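Local structure of bifunctional GH43-CE protein (6MLY) at residues Ser382-Val387 with Phe505-Ile510. The protein is a bifunctional enzyme that probably breaks down arabinoxylans, joining a family 43 glycoside hydrolase, assigned xylan 1,4-beta-xylosidase activity, to a carbohydrate esterase. Residues are numbered along the deposited sequence; the frame is centred on the assembly and turned at random.
Sequences SVSMDV and FDYFKI
Two antiparallel strands of the concanavalin A-like domain, 382-386 and 505-510, pair around a beta bulge: V383 faces F508 and M385 faces F505, but between these pairs S384 alone stands against both D506 and Y507. At the bulge D506 N donates to S384 O (2.9 Å). Farther along, K509 N bonds to S382 O at 3.1 Å, while the return bond from S382 N to K509 O is bent and weak. On the face bearing V383, M385, F505 and F508, the methionine chain runs beside the F505 ring. M385 CG sits over the face of the F505 ring, 4.2 Å from its centroid and offset toward the rim, a CH-pi contact; M385 SD approaches obliquely, a Met-aromatic contact. V383 CG1 reaches the edges of both phenylalanine rings, 4.1 Å from F505 CD1 and equally far from F508 CD1. On the other face, Y507 has CG between the backbone N and carbonyl carbon (chi1 70°), and its ring spreads flat over the V383-S384 peptide, with S384 N 4.0 Å above its centre. K509 leads away, its NZ in a salt bridge with E511. Strand 378-386 is flanked by 502-511 and 441-449, and backbone hydrogen bonds join V383 to F444 and M385 to V442 of the latter strand; L491 of strand 488-491, in the second sheet, touches V383, F505 and F508, joining the two sheets of the sandwich.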
loop_
_atom_site.group_PDB
_atom_site.type_symbol
_atom_site.label_atom_id
_atom_site.label_comp_id
_atom_site.label_asym_id
_atom_site.label_seq_id
_atom_site.Cartn_x
_atom_site.Cartn_y
_atom_site.Cartn_z
ATOM N N SER A 382 6.627 5.733 -10.063
ATOM C CA SER A 382 7.800 5.064 -10.641
ATOM C C SER A 382 9.033 5.974 -10.584
ATOM O O SER A 382 8.910 7.203 -10.495
ATOM C CB SER A 382 7.531 4.644 -12.058
ATOM O OG SER A 382 6.424 3.763 -12.118
ATOM N N VAL A 383 10.217 5.356 -10.666
ATOM C CA VAL A 383 11.492 6.072 -10.736
ATOM C C VAL A 383 12.484 5.278 -11.596
ATOM O O VAL A 383 12.291 4.091 -11.857
ATOM C CB VAL A 383 12.072 6.333 -9.333
ATOM C CG1 VAL A 383 11.452 7.558 -8.675
ATOM C CG2 VAL A 383 11.935 5.121 -8.433
ATOM N N SER A 384 13.524 5.980 -12.057
ATOM C CA SER A 384 14.759 5.401 -12.574
ATOM C C SER A 384 15.919 6.026 -11.799
ATOM O O SER A 384 15.979 7.255 -11.675
ATOM C CB SER A 384 14.913 5.626 -14.063
ATOM O OG SER A 384 16.221 5.277 -14.510
ATOM N N MET A 385 16.820 5.182 -11.287
ATOM C CA MET A 385 17.884 5.621 -10.401
ATOM C C MET A 385 19.244 5.315 -11.038
ATOM O O MET A 385 19.314 4.762 -12.128
ATOM C CB MET A 385 17.772 4.930 -9.037
ATOM C CG MET A 385 17.901 5.893 -7.857
ATOM S SD MET A 385 17.059 5.345 -6.349
ATOM C CE MET A 385 15.384 5.201 -6.969
ATOM N N ASP A 386 20.309 5.741 -10.350
ATOM C CA ASP A 386 21.698 5.447 -10.697
ATOM C C ASP A 386 22.512 5.468 -9.394
ATOM O O ASP A 386 22.666 6.527 -8.765
ATOM C CB ASP A 386 22.241 6.428 -11.742
ATOM C CG ASP A 386 23.506 5.956 -12.446
ATOM O OD1 ASP A 386 24.330 5.285 -11.793
ATOM O OD2 ASP A 386 23.660 6.270 -13.644
ATOM N N VAL A 387 23.046 4.297 -9.024
ATOM C CA VAL A 387 23.489 3.999 -7.653
ATOM C C VAL A 387 25.014 4.142 -7.512
ATOM O O VAL A 387 25.547 3.950 -6.416
ATOM C CB VAL A 387 23.032 2.590 -7.232
ATOM C CG1 VAL A 387 21.556 2.372 -7.523
ATOM C CG2 VAL A 387 23.868 1.505 -7.889
ATOM N N PHE A 505 18.418 10.497 -9.825
ATOM C CA PHE A 505 17.095 10.094 -10.303
ATOM C C PHE A 505 16.859 10.722 -11.680
ATOM O O PHE A 505 16.882 11.952 -11.803
ATOM C CB PHE A 505 15.991 10.559 -9.353
ATOM C CG PHE A 505 16.017 9.950 -7.974
ATOM C CD1 PHE A 505 15.096 8.982 -7.607
ATOM C CD2 PHE A 505 16.944 10.365 -7.031
ATOM C CE1 PHE A 505 15.102 8.442 -6.330
ATOM C CE2 PHE A 505 16.956 9.815 -5.758
ATOM C CZ PHE A 505 16.035 8.854 -5.410
ATOM N N ASP A 506 16.647 9.881 -12.704
ATOM C CA ASP A 506 16.437 10.369 -14.074
ATOM C C ASP A 506 15.058 11.033 -14.172
ATOM O O ASP A 506 14.924 12.096 -14.785
ATOM C CB ASP A 506 16.587 9.256 -15.118
ATOM C CG ASP A 506 16.585 9.754 -16.557
ATOM O OD1 ASP A 506 16.885 10.953 -16.774
ATOM O OD2 ASP A 506 16.276 8.946 -17.455
ATOM N N TYR A 507 14.049 10.389 -13.567
ATOM C CA TYR A 507 12.663 10.826 -13.650
ATOM C C TYR A 507 11.853 10.294 -12.458
ATOM O O TYR A 507 12.263 9.367 -11.761
ATOM C CB TYR A 507 12.036 10.387 -14.981
ATOM C CG TYR A 507 11.787 8.907 -15.138
ATOM C CD1 TYR A 507 10.652 8.305 -14.619
ATOM C CD2 TYR A 507 12.674 8.107 -15.838
ATOM C CE1 TYR A 507 10.412 6.948 -14.774
ATOM C CE2 TYR A 507 12.452 6.748 -15.999
ATOM C CZ TYR A 507 11.318 6.163 -15.466
ATOM O OH TYR A 507 11.105 4.821 -15.624
ATOM N N PHE A 508 10.704 10.939 -12.226
ATOM C CA PHE A 508 9.592 10.369 -11.480
ATOM C C PHE A 508 8.384 10.342 -12.416
ATOM O O PHE A 508 8.174 11.274 -13.179
ATOM C CB PHE A 508 9.302 11.166 -10.204
ATOM C CG PHE A 508 8.027 10.781 -9.494
ATOM C CD1 PHE A 508 8.028 9.822 -8.492
ATOM C CD2 PHE A 508 6.821 11.375 -9.829
ATOM C CE1 PHE A 508 6.855 9.465 -7.845
ATOM C CE2 PHE A 508 5.649 11.019 -9.180
ATOM C CZ PHE A 508 5.666 10.061 -8.192
ATOM N N LYS A 509 7.619 9.251 -12.365
ATOM C CA LYS A 509 6.479 9.054 -13.241
ATOM C C LYS A 509 5.301 8.599 -12.382
ATOM O O LYS A 509 5.476 7.743 -11.519
ATOM C CB LYS A 509 6.810 8.033 -14.336
ATOM C CG LYS A 509 6.255 8.358 -15.716
ATOM C CD LYS A 509 5.145 7.436 -16.168
ATOM C CE LYS A 509 5.658 6.095 -16.633
ATOM N NZ LYS A 509 4.605 5.351 -17.360
ATOM N N ILE A 510 4.128 9.196 -12.622
ATOM C CA ILE A 510 2.911 8.872 -11.889
ATOM C C ILE A 510 1.746 8.773 -12.879
ATOM O O ILE A 510 1.622 9.592 -13.797
ATOM C CB ILE A 510 2.636 9.896 -10.771
ATOM C CG1 ILE A 510 1.504 9.429 -9.853
ATOM C CG2 ILE A 510 2.364 11.282 -11.343
ATOM C CD1 ILE A 510 1.362 10.237 -8.588
#